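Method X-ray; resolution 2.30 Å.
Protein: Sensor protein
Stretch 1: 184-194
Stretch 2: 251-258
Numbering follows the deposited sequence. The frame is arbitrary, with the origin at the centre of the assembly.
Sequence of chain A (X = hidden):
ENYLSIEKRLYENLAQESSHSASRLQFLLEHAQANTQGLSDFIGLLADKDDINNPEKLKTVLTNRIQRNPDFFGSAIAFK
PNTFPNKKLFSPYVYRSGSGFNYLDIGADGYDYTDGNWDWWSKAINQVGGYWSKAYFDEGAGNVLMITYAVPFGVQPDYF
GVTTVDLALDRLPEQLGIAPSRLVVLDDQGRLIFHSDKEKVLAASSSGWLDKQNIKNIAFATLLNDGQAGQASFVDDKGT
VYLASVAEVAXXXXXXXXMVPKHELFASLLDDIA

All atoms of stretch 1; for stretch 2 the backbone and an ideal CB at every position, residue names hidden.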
# COMPACT_ATOMS: atom_id res chain seq x y z
N VAL A 184 -7.82 3.53 -9.51
CA VAL A 184 -8.21 2.76 -8.35
C VAL A 184 -7.22 1.59 -8.23
O VAL A 184 -6.76 1.05 -9.24
CB VAL A 184 -9.69 2.24 -8.47
CG1 VAL A 184 -10.00 1.18 -7.39
CG2 VAL A 184 -10.61 3.34 -8.32
N VAL A 185 -6.86 1.24 -7.01
CA VAL A 185 -6.05 0.05 -6.76
C VAL A 185 -6.84 -0.82 -5.79
O VAL A 185 -7.39 -0.33 -4.80
CB VAL A 185 -4.66 0.37 -6.12
CG1 VAL A 185 -3.83 -0.95 -6.01
CG2 VAL A 185 -3.86 1.36 -6.95
N LEU A 186 -6.93 -2.09 -6.10
CA LEU A 186 -7.68 -3.03 -5.28
C LEU A 186 -6.68 -4.10 -4.87
O LEU A 186 -5.81 -4.41 -5.64
CB LEU A 186 -8.74 -3.68 -6.15
CG LEU A 186 -9.79 -2.78 -6.76
CD1 LEU A 186 -10.70 -3.67 -7.70
CD2 LEU A 186 -10.60 -2.17 -5.59
N ASP A 187 -6.78 -4.63 -3.66
CA ASP A 187 -5.99 -5.77 -3.30
C ASP A 187 -6.56 -7.06 -4.00
O ASP A 187 -7.42 -6.99 -4.85
CB ASP A 187 -5.93 -5.94 -1.79
CG ASP A 187 -7.22 -6.45 -1.20
OD1 ASP A 187 -8.14 -6.87 -1.92
OD2 ASP A 187 -7.33 -6.44 0.04
N ASP A 188 -6.04 -8.22 -3.65
CA ASP A 188 -6.40 -9.47 -4.32
C ASP A 188 -7.81 -9.89 -3.92
O ASP A 188 -8.43 -10.70 -4.61
CB ASP A 188 -5.43 -10.58 -3.93
CG ASP A 188 -5.25 -10.68 -2.44
OD1 ASP A 188 -4.82 -9.68 -1.82
OD2 ASP A 188 -5.58 -11.73 -1.87
N GLN A 189 -8.35 -9.31 -2.85
CA GLN A 189 -9.69 -9.69 -2.46
C GLN A 189 -10.63 -8.66 -3.01
O GLN A 189 -11.82 -8.70 -2.74
CB GLN A 189 -9.84 -9.69 -0.94
CG GLN A 189 -8.94 -10.68 -0.21
CD GLN A 189 -9.32 -12.15 -0.51
OE1 GLN A 189 -8.45 -13.02 -0.56
NE2 GLN A 189 -10.63 -12.41 -0.73
N GLY A 190 -10.12 -7.69 -3.75
CA GLY A 190 -11.04 -6.69 -4.27
C GLY A 190 -11.31 -5.56 -3.31
O GLY A 190 -12.16 -4.75 -3.56
N ARG A 191 -10.59 -5.45 -2.20
CA ARG A 191 -10.83 -4.33 -1.34
C ARG A 191 -9.99 -3.10 -1.72
O ARG A 191 -8.91 -3.23 -2.26
CB ARG A 191 -10.62 -4.74 0.13
CG ARG A 191 -11.65 -5.80 0.65
CD ARG A 191 -11.72 -5.84 2.19
NE ARG A 191 -10.40 -5.71 2.83
CZ ARG A 191 -9.44 -6.65 2.81
NH1 ARG A 191 -9.65 -7.79 2.15
NH2 ARG A 191 -8.28 -6.45 3.44
N LEU A 192 -10.52 -1.91 -1.44
CA LEU A 192 -9.89 -0.67 -1.90
C LEU A 192 -8.54 -0.44 -1.26
O LEU A 192 -8.41 -0.41 -0.05
CB LEU A 192 -10.80 0.49 -1.56
CG LEU A 192 -11.25 1.57 -2.52
CD1 LEU A 192 -11.38 1.10 -3.94
CD2 LEU A 192 -12.58 2.11 -1.98
N ILE A 193 -7.51 -0.28 -2.07
CA ILE A 193 -6.22 0.19 -1.58
C ILE A 193 -6.16 1.68 -1.86
O ILE A 193 -5.81 2.44 -1.01
CB ILE A 193 -5.09 -0.46 -2.36
CG1 ILE A 193 -5.04 -1.99 -2.14
CG2 ILE A 193 -3.76 0.21 -2.02
CD1 ILE A 193 -4.45 -2.38 -0.91
N PHE A 194 -6.46 2.08 -3.08
CA PHE A 194 -6.39 3.49 -3.48
C PHE A 194 -7.68 3.92 -4.18
O PHE A 194 -8.15 3.22 -5.07
CB PHE A 194 -5.21 3.82 -4.44
CG PHE A 194 -5.14 5.30 -4.76
CD1 PHE A 194 -4.54 6.18 -3.87
CD2 PHE A 194 -5.81 5.83 -5.84
CE1 PHE A 194 -4.53 7.53 -4.08
CE2 PHE A 194 -5.82 7.20 -6.05
CZ PHE A 194 -5.16 8.06 -5.16
N UNK A 251 1.61 -11.99 -9.07
CA UNK A 251 1.91 -12.66 -7.78
C UNK A 251 1.03 -12.18 -6.64
O UNK A 251 0.43 -13.00 -5.95
CB UNK A 251 3.38 -12.44 -7.40
N UNK A 252 0.99 -10.86 -6.42
CA UNK A 252 0.12 -10.30 -5.41
C UNK A 252 -1.33 -10.34 -5.84
O UNK A 252 -2.22 -10.56 -5.02
CB UNK A 252 0.53 -8.86 -5.09
N UNK A 253 -1.56 -10.13 -7.13
CA UNK A 253 -2.91 -10.21 -7.70
C UNK A 253 -3.70 -9.03 -7.23
O UNK A 253 -4.93 -9.04 -7.23
CB UNK A 253 -3.61 -11.51 -7.32
N UNK A 254 -3.01 -7.99 -6.77
CA UNK A 254 -3.69 -6.73 -6.70
C UNK A 254 -4.04 -6.31 -8.14
O UNK A 254 -3.39 -6.81 -9.12
CB UNK A 254 -2.83 -5.68 -5.99
N UNK A 255 -5.06 -5.43 -8.23
CA UNK A 255 -5.51 -4.79 -9.47
C UNK A 255 -5.28 -3.26 -9.56
O UNK A 255 -5.49 -2.51 -8.60
CB UNK A 255 -7.00 -5.07 -9.64
N UNK A 256 -4.93 -2.79 -10.75
CA UNK A 256 -4.88 -1.39 -10.97
C UNK A 256 -5.98 -1.15 -11.94
O UNK A 256 -6.07 -1.87 -12.94
CB UNK A 256 -3.52 -0.90 -11.47
N UNK A 257 -6.84 -0.19 -11.64
CA UNK A 257 -7.90 0.19 -12.56
C UNK A 257 -7.67 1.62 -13.06
O UNK A 257 -7.55 2.53 -12.26
CB UNK A 257 -9.27 0.07 -11.89
N UNK A 258 -7.59 1.79 -14.37
CA UNK A 258 -7.55 3.14 -14.98
C UNK A 258 -8.92 3.42 -15.63
O UNK A 258 -9.43 2.62 -16.40
CB UNK A 258 -6.43 3.25 -16.01

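Position 251 has its ideal CB far from everything in stretch 1. Its positive phi of 83° favours glycine or asparagine in general, but stretch 1 imposes no choice. The deposited residue is Lys-251, which makes no contact with stretch 1.

Position 252 has ordinary backbone angles and a CB pointing sideways, with no atom of stretch 1 within 5.5 Å. Almost any residue would fit. It is Leu-252, whose main link to stretch 1 is through its backbone: its O lies 3.4 Å from Asp-188 CB.

At position 253 phi is again positive, 71°, so glycine, asparagine or aspartate would be natural candidates. The ideal CB sits 4.0 Å from Asp-188 CB, which leaves room for a side chain provided it turns outward. Lys-253 does this: its CB points sideways and its end leads away, so its charge is not spent on Asp-188. Its carbonyl serves the contact instead, with Asp-188 CA 3.3 Å from Lys-253 O in a CA-H...O contact.

Position 254 lies opposite Asp-187, where the strand pairing gives out. Its ideal CB is tight against Leu-186 O, at 3.3 Å, and 4.1 Å from Asp-187 CA. Beyond it, the CA of Asp-187 and the side chains of Val-185 and Ile-193 offer a largely apolar surface, suited to a large aliphatic or, better, a broad flat aromatic residue. Trp-254 lays one ring face over Asp-187 CA and Ile-193 CD1. Asp-187 CA stands 3.9 Å from the centroid of the five-membered ring, and Ile-193 CD1 4.2 Å from that of the six-membered ring, both CH-pi contacts. Val-185 CG1 adds an apolar contact with Trp-254 CE3 at 4.3 Å.

Position 255 pairs with Leu-186 in an antiparallel bridge: Leu-186 N donates to the carbonyl O of 255, and the amide N of 255 donates to Leu-186 O, both at 2.9 Å. Its CB shares a sheet face with Leu-186, 4.1 Å from Leu-186 CB, so an aliphatic residue would suit. A long donor could also reach the carbonyls of the nearby turn from Asp-187 to Gly-190. Arg-255 does so: its aliphatic part begins beside Leu-186, and NH2 donates a hydrogen bond of 3.0 Å to Asp-187 O. NE adds a weak bond to Lys-253 O.

Position 256 forms a non-hydrogen-bonded pair with Val-185, on the face shared by their side chains. The ideal CB is 5.1 Å from Val-185 CG2, and the extended backbone suits valine, isoleucine or threonine. Val-256 is found, with its CA 3.5 Å from Val-184 O.

Position 257 returns to the face of Val-184 and Leu-186. Its N bonds to Val-184 O at 2.7 Å, and its O accepts from Val-184 N at 2.9 Å. Beta-branched or other aliphatic residues would pack here. Val-257 sets its CB 4.0 Å from Val-184 CB and its CG2 4.4 Å from Leu-186 CD1.

Position 258 points away, with stretch 1 out of reach of its CB. Extended angles favour beta-branched residues, and Val-258 fits without touching stretch 1.

Stretch 2 (251-258) KLKWRVVV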
# COMPACT_ATOMS: atom_id res chain seq x y z
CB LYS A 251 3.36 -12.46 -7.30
CG LYS A 251 4.44 -13.07 -8.14
CD LYS A 251 5.58 -13.50 -7.21
CE LYS A 251 6.77 -13.97 -8.03
NZ LYS A 251 7.22 -12.79 -8.81
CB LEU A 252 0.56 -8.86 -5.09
CG LEU A 252 1.92 -8.71 -4.39
CD1 LEU A 252 2.43 -7.33 -4.68
CD2 LEU A 252 1.87 -8.98 -2.85
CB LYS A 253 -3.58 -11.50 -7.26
CG LYS A 253 -3.00 -12.68 -7.99
CD LYS A 253 -2.81 -13.80 -7.01
CE LYS A 253 -2.72 -15.10 -7.78
NZ LYS A 253 -3.85 -15.01 -8.76
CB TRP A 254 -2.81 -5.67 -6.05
CG TRP A 254 -2.44 -5.99 -4.65
CD1 TRP A 254 -2.57 -7.20 -3.99
CD2 TRP A 254 -1.81 -5.09 -3.72
NE1 TRP A 254 -2.08 -7.08 -2.71
CE2 TRP A 254 -1.61 -5.80 -2.53
CE3 TRP A 254 -1.45 -3.74 -3.78
CZ2 TRP A 254 -1.02 -5.22 -1.42
CZ3 TRP A 254 -0.88 -3.17 -2.68
CH2 TRP A 254 -0.65 -3.91 -1.52
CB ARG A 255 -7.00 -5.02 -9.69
CG ARG A 255 -7.34 -6.24 -10.58
CD ARG A 255 -7.09 -7.56 -9.87
NE ARG A 255 -7.65 -7.62 -8.52
CZ ARG A 255 -8.92 -7.87 -8.22
NH1 ARG A 255 -9.81 -8.05 -9.18
NH2 ARG A 255 -9.31 -7.92 -6.94
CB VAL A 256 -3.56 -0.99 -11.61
CG1 VAL A 256 -3.64 0.42 -12.19
CG2 VAL A 256 -2.44 -1.09 -10.53
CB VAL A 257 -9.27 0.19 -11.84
CG1 VAL A 257 -10.41 0.52 -12.84
CG2 VAL A 257 -9.49 -1.15 -11.12
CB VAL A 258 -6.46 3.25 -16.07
CG1 VAL A 258 -6.44 4.67 -16.69
CG2 VAL A 258 -5.06 2.85 -15.49
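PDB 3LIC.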